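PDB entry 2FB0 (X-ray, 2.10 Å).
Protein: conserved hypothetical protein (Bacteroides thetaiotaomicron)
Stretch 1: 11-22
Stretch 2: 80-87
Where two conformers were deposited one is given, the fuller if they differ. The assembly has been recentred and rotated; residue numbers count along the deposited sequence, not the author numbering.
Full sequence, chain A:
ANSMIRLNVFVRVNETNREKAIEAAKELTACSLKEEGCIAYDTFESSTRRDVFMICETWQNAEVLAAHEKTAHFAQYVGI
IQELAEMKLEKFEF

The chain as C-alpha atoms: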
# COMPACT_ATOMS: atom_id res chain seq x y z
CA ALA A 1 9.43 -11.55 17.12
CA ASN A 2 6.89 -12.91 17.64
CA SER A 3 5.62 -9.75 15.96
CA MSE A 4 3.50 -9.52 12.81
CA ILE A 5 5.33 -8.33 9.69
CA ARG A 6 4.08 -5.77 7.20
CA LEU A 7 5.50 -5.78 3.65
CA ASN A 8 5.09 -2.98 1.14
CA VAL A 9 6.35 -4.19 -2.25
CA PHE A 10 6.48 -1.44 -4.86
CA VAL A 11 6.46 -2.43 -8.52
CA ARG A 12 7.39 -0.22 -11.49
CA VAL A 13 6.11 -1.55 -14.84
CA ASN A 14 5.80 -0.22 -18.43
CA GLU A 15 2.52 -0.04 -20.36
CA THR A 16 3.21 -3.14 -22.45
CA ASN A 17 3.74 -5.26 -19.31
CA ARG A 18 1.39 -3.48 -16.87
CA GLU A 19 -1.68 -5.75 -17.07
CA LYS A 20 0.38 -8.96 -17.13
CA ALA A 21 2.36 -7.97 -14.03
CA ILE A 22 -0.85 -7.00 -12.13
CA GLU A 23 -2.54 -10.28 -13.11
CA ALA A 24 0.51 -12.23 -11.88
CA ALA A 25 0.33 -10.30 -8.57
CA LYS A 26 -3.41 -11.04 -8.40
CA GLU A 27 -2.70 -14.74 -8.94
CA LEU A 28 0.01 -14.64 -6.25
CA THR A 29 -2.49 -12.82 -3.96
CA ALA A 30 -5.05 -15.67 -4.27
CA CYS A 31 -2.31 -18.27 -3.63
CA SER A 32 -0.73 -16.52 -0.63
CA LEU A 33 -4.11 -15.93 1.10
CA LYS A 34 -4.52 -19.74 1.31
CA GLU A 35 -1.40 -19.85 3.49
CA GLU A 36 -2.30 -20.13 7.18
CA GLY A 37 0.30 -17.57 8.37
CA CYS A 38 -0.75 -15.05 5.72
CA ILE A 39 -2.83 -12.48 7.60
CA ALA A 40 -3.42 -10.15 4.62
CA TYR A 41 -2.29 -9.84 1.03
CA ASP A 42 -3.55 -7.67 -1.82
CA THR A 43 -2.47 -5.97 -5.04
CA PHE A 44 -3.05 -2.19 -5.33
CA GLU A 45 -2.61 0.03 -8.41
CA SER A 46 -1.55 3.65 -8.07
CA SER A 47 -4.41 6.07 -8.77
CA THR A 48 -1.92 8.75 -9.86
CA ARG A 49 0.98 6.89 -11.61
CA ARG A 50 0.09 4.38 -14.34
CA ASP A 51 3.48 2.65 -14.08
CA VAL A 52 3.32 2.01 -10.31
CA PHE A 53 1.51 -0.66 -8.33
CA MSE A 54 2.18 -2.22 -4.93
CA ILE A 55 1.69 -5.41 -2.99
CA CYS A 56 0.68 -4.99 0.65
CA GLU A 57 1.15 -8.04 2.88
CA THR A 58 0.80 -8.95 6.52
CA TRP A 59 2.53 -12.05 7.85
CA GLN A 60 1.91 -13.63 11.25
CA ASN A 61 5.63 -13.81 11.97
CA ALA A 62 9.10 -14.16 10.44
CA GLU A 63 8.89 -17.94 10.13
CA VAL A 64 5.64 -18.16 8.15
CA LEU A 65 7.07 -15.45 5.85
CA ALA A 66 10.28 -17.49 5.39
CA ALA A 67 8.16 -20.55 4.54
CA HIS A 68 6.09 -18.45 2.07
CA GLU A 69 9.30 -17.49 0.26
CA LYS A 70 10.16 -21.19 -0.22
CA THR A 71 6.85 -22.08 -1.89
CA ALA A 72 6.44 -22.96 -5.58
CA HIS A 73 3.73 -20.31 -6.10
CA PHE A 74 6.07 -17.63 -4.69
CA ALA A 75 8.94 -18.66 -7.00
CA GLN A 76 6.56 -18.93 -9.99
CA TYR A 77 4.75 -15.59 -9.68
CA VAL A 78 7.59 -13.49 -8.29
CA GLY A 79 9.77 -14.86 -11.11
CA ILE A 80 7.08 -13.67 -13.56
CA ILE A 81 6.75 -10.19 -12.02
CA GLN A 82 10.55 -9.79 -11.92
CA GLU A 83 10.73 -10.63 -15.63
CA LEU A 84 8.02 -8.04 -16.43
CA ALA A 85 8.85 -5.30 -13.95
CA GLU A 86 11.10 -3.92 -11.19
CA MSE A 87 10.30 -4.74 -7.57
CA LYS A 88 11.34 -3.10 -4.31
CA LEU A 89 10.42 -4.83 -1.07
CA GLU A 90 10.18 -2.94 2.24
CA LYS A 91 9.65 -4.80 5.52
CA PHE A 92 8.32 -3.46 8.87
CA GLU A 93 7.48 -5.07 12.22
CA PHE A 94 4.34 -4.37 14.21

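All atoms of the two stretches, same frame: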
# COMPACT_ATOMS: atom_id res chain seq x y z
N VAL A 11 6.16 -1.87 -7.21
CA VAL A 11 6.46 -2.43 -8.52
C VAL A 11 6.35 -1.32 -9.57
O VAL A 11 5.32 -0.62 -9.64
CB VAL A 11 5.53 -3.61 -8.90
CG1 VAL A 11 5.95 -4.24 -10.24
CG2 VAL A 11 5.51 -4.69 -7.80
N ARG A 12 7.41 -1.14 -10.36
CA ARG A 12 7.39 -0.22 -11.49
C ARG A 12 7.34 -1.06 -12.77
O ARG A 12 8.16 -1.96 -12.96
CB ARG A 12 8.62 0.71 -11.46
CG ARG A 12 8.49 1.98 -12.33
CD ARG A 12 8.84 1.71 -13.80
NE ARG A 12 8.32 2.74 -14.70
CZ ARG A 12 8.37 2.68 -16.03
NH1 ARG A 12 8.93 1.63 -16.65
NH2 ARG A 12 7.86 3.67 -16.75
N VAL A 13 6.37 -0.77 -13.63
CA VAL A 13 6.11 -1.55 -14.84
C VAL A 13 5.69 -0.65 -16.01
O VAL A 13 4.93 0.31 -15.81
CB VAL A 13 5.03 -2.66 -14.57
CG1 VAL A 13 3.66 -2.04 -14.20
CG2 VAL A 13 4.92 -3.63 -15.74
N ASN A 14 6.18 -0.96 -17.22
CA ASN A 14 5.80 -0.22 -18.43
C ASN A 14 4.41 -0.60 -18.91
O ASN A 14 3.81 -1.55 -18.41
CB ASN A 14 6.86 -0.38 -19.55
CG ASN A 14 6.91 -1.79 -20.14
OD1 ASN A 14 5.92 -2.53 -20.16
ND2 ASN A 14 8.08 -2.17 -20.63
N GLU A 15 3.89 0.15 -19.89
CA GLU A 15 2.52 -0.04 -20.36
C GLU A 15 2.30 -1.37 -21.07
O GLU A 15 1.21 -1.96 -20.97
CB GLU A 15 2.08 1.12 -21.27
CG GLU A 15 0.57 1.11 -21.58
CD GLU A 15 -0.30 1.30 -20.32
OE1 GLU A 15 0.03 2.17 -19.48
OE2 GLU A 15 -1.32 0.57 -20.18
N THR A 16 3.32 -1.84 -21.78
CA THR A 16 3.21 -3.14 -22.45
C THR A 16 2.99 -4.26 -21.43
O THR A 16 2.19 -5.17 -21.67
CB THR A 16 4.47 -3.46 -23.29
OG1 THR A 16 4.72 -2.38 -24.19
CG2 THR A 16 4.30 -4.78 -24.07
N ASN A 17 3.69 -4.18 -20.30
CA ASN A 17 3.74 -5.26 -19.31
C ASN A 17 2.78 -5.08 -18.12
O ASN A 17 2.65 -5.97 -17.27
CB ASN A 17 5.17 -5.40 -18.78
CG ASN A 17 6.16 -5.86 -19.85
OD1 ASN A 17 5.78 -6.22 -20.96
ND2 ASN A 17 7.44 -5.86 -19.51
N ARG A 18 2.14 -3.91 -18.06
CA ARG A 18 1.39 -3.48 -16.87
C ARG A 18 0.34 -4.50 -16.43
O ARG A 18 0.38 -4.97 -15.29
CB ARG A 18 0.77 -2.09 -17.10
CG ARG A 18 0.08 -1.50 -15.86
CD ARG A 18 -0.70 -0.23 -16.19
NE ARG A 18 -1.30 0.33 -14.98
CZ ARG A 18 -2.47 -0.04 -14.47
NH1 ARG A 18 -3.20 -0.96 -15.09
NH2 ARG A 18 -2.92 0.52 -13.35
N GLU A 19 -0.57 -4.84 -17.34
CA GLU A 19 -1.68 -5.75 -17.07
C GLU A 19 -1.20 -7.14 -16.69
O GLU A 19 -1.78 -7.78 -15.80
CB GLU A 19 -2.60 -5.83 -18.29
CG GLU A 19 -3.91 -6.62 -18.07
CD GLU A 19 -3.81 -8.11 -18.43
OE1 GLU A 19 -4.79 -8.84 -18.17
OE2 GLU A 19 -2.77 -8.56 -18.96
N LYS A 20 -0.15 -7.62 -17.38
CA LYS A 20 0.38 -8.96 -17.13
C LYS A 20 1.00 -9.05 -15.74
O LYS A 20 0.82 -10.04 -15.06
CB LYS A 20 1.44 -9.34 -18.20
CG LYS A 20 0.87 -9.56 -19.61
CD LYS A 20 1.99 -9.59 -20.66
CE LYS A 20 1.44 -9.44 -22.09
NZ LYS A 20 2.57 -9.38 -23.07
N ALA A 21 1.74 -8.02 -15.35
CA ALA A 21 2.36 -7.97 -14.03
C ALA A 21 1.30 -7.91 -12.89
O ALA A 21 1.42 -8.62 -11.88
CB ALA A 21 3.34 -6.79 -13.95
N ILE A 22 0.27 -7.09 -13.08
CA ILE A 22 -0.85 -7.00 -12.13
C ILE A 22 -1.59 -8.33 -12.01
O ILE A 22 -1.89 -8.77 -10.89
CB ILE A 22 -1.83 -5.82 -12.48
CG1 ILE A 22 -1.12 -4.47 -12.29
CG2 ILE A 22 -3.14 -5.89 -11.62
CD1 ILE A 22 -1.83 -3.28 -12.92
N ILE A 80 7.84 -14.35 -12.49
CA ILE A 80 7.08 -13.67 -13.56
C ILE A 80 7.10 -12.15 -13.43
O ILE A 80 7.41 -11.43 -14.39
CB ILE A 80 5.63 -14.20 -13.66
CG1 ILE A 80 5.62 -15.63 -14.21
CG2 ILE A 80 4.77 -13.29 -14.57
CD1 ILE A 80 4.34 -16.41 -13.92
N ILE A 81 6.79 -11.65 -12.23
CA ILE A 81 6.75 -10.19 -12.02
C ILE A 81 8.13 -9.58 -12.24
O ILE A 81 8.25 -8.53 -12.88
CB ILE A 81 6.16 -9.82 -10.62
CG1 ILE A 81 4.73 -10.34 -10.49
CG2 ILE A 81 6.19 -8.31 -10.41
CD1 ILE A 81 4.18 -10.34 -9.04
N GLN A 82 9.17 -10.26 -11.75
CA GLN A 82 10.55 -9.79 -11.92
C GLN A 82 11.01 -9.73 -13.38
O GLN A 82 11.85 -8.92 -13.74
CB GLN A 82 11.52 -10.66 -11.11
CG GLN A 82 11.50 -10.31 -9.63
CD GLN A 82 12.39 -11.21 -8.79
OE1 GLN A 82 13.02 -10.74 -7.83
NE2 GLN A 82 12.44 -12.50 -9.11
N GLU A 83 10.43 -10.59 -14.21
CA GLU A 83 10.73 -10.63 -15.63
C GLU A 83 10.01 -9.50 -16.37
O GLU A 83 10.50 -9.00 -17.38
CB GLU A 83 10.33 -12.01 -16.18
CG GLU A 83 11.18 -12.54 -17.32
CD GLU A 83 12.68 -12.54 -17.06
OE1 GLU A 83 13.13 -12.70 -15.90
OE2 GLU A 83 13.42 -12.37 -18.05
N LEU A 84 8.86 -9.10 -15.84
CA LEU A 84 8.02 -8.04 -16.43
C LEU A 84 8.29 -6.64 -15.89
O LEU A 84 7.96 -5.64 -16.53
CB LEU A 84 6.54 -8.37 -16.19
CG LEU A 84 5.92 -9.58 -16.89
CD1 LEU A 84 4.65 -10.03 -16.15
CD2 LEU A 84 5.64 -9.29 -18.37
N ALA A 85 8.88 -6.55 -14.70
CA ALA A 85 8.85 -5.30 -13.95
C ALA A 85 9.99 -5.21 -12.93
O ALA A 85 10.74 -6.18 -12.75
CB ALA A 85 7.46 -5.16 -13.24
N GLU A 86 10.11 -4.07 -12.26
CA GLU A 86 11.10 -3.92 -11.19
C GLU A 86 10.42 -3.82 -9.83
O GLU A 86 9.47 -3.05 -9.65
CB GLU A 86 12.01 -2.71 -11.42
CG GLU A 86 12.80 -2.74 -12.75
CD GLU A 86 13.69 -3.99 -12.95
OE1 GLU A 86 14.30 -4.49 -11.97
OE2 GLU A 86 13.80 -4.46 -14.11
N MSE A 87 10.92 -4.61 -8.88
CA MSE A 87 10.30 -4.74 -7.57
C MSE A 87 11.21 -4.19 -6.49
O MSE A 87 12.43 -4.41 -6.55
CB MSE A 87 10.02 -6.21 -7.27
CG MSE A 87 9.07 -6.88 -8.23
SE MSE A 87 8.72 -8.73 -7.75
CE MSE A 87 9.13 -8.69 -5.87
O HOH W 1 8.31 -2.99 -17.16

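This is a mixed contact, in which a short antiparallel strand pairing passes into an apolar helix-to-helix packing, with one side-chain hydrogen bond and one bridging water, both ending on Leu-84 O. The pairing rests on two reciprocal hydrogen bonds: Arg-12 N donates to Glu-86 O at 2.9 Å (N-H...O angle 163°), and Glu-86 N donates to Arg-12 O at 3.0 Å (172°). Both are nearly linear. The neighbouring pair, Val-11 and Met-87, lacks such bonds, and its CA atoms lie closer, 4.6 Å apart; Val-11 CA adds a CA-H...O contact to Glu-86 O at 3.3 Å.

Ala-85, the first residue to leave helical phi/psi, directs its CB toward stretch 1, where it meets Val-11 CG1 at 3.5 Å and Val-13 CB at 3.7 Å. Beyond it, the helices run nearly antiparallel (160°), their axes approaching to 9.3 Å. Leu-84 has the largest covered area, and its CD1 lies 4.1 Å from Ala-21 CB and 3.9 Å from Lys-20 CB.

Leu-84 O, at the end of its helix, accepts from Asn-17 ND2 at 3.0 Å (158°). Leu-84 O also accepts from the water O at 2.7 Å, and that water O accepts from Asn-14 N at 2.9 Å. Asn-14 OD1 accepts from Asn-17 N at 2.8 Å, tying the turn to the same network.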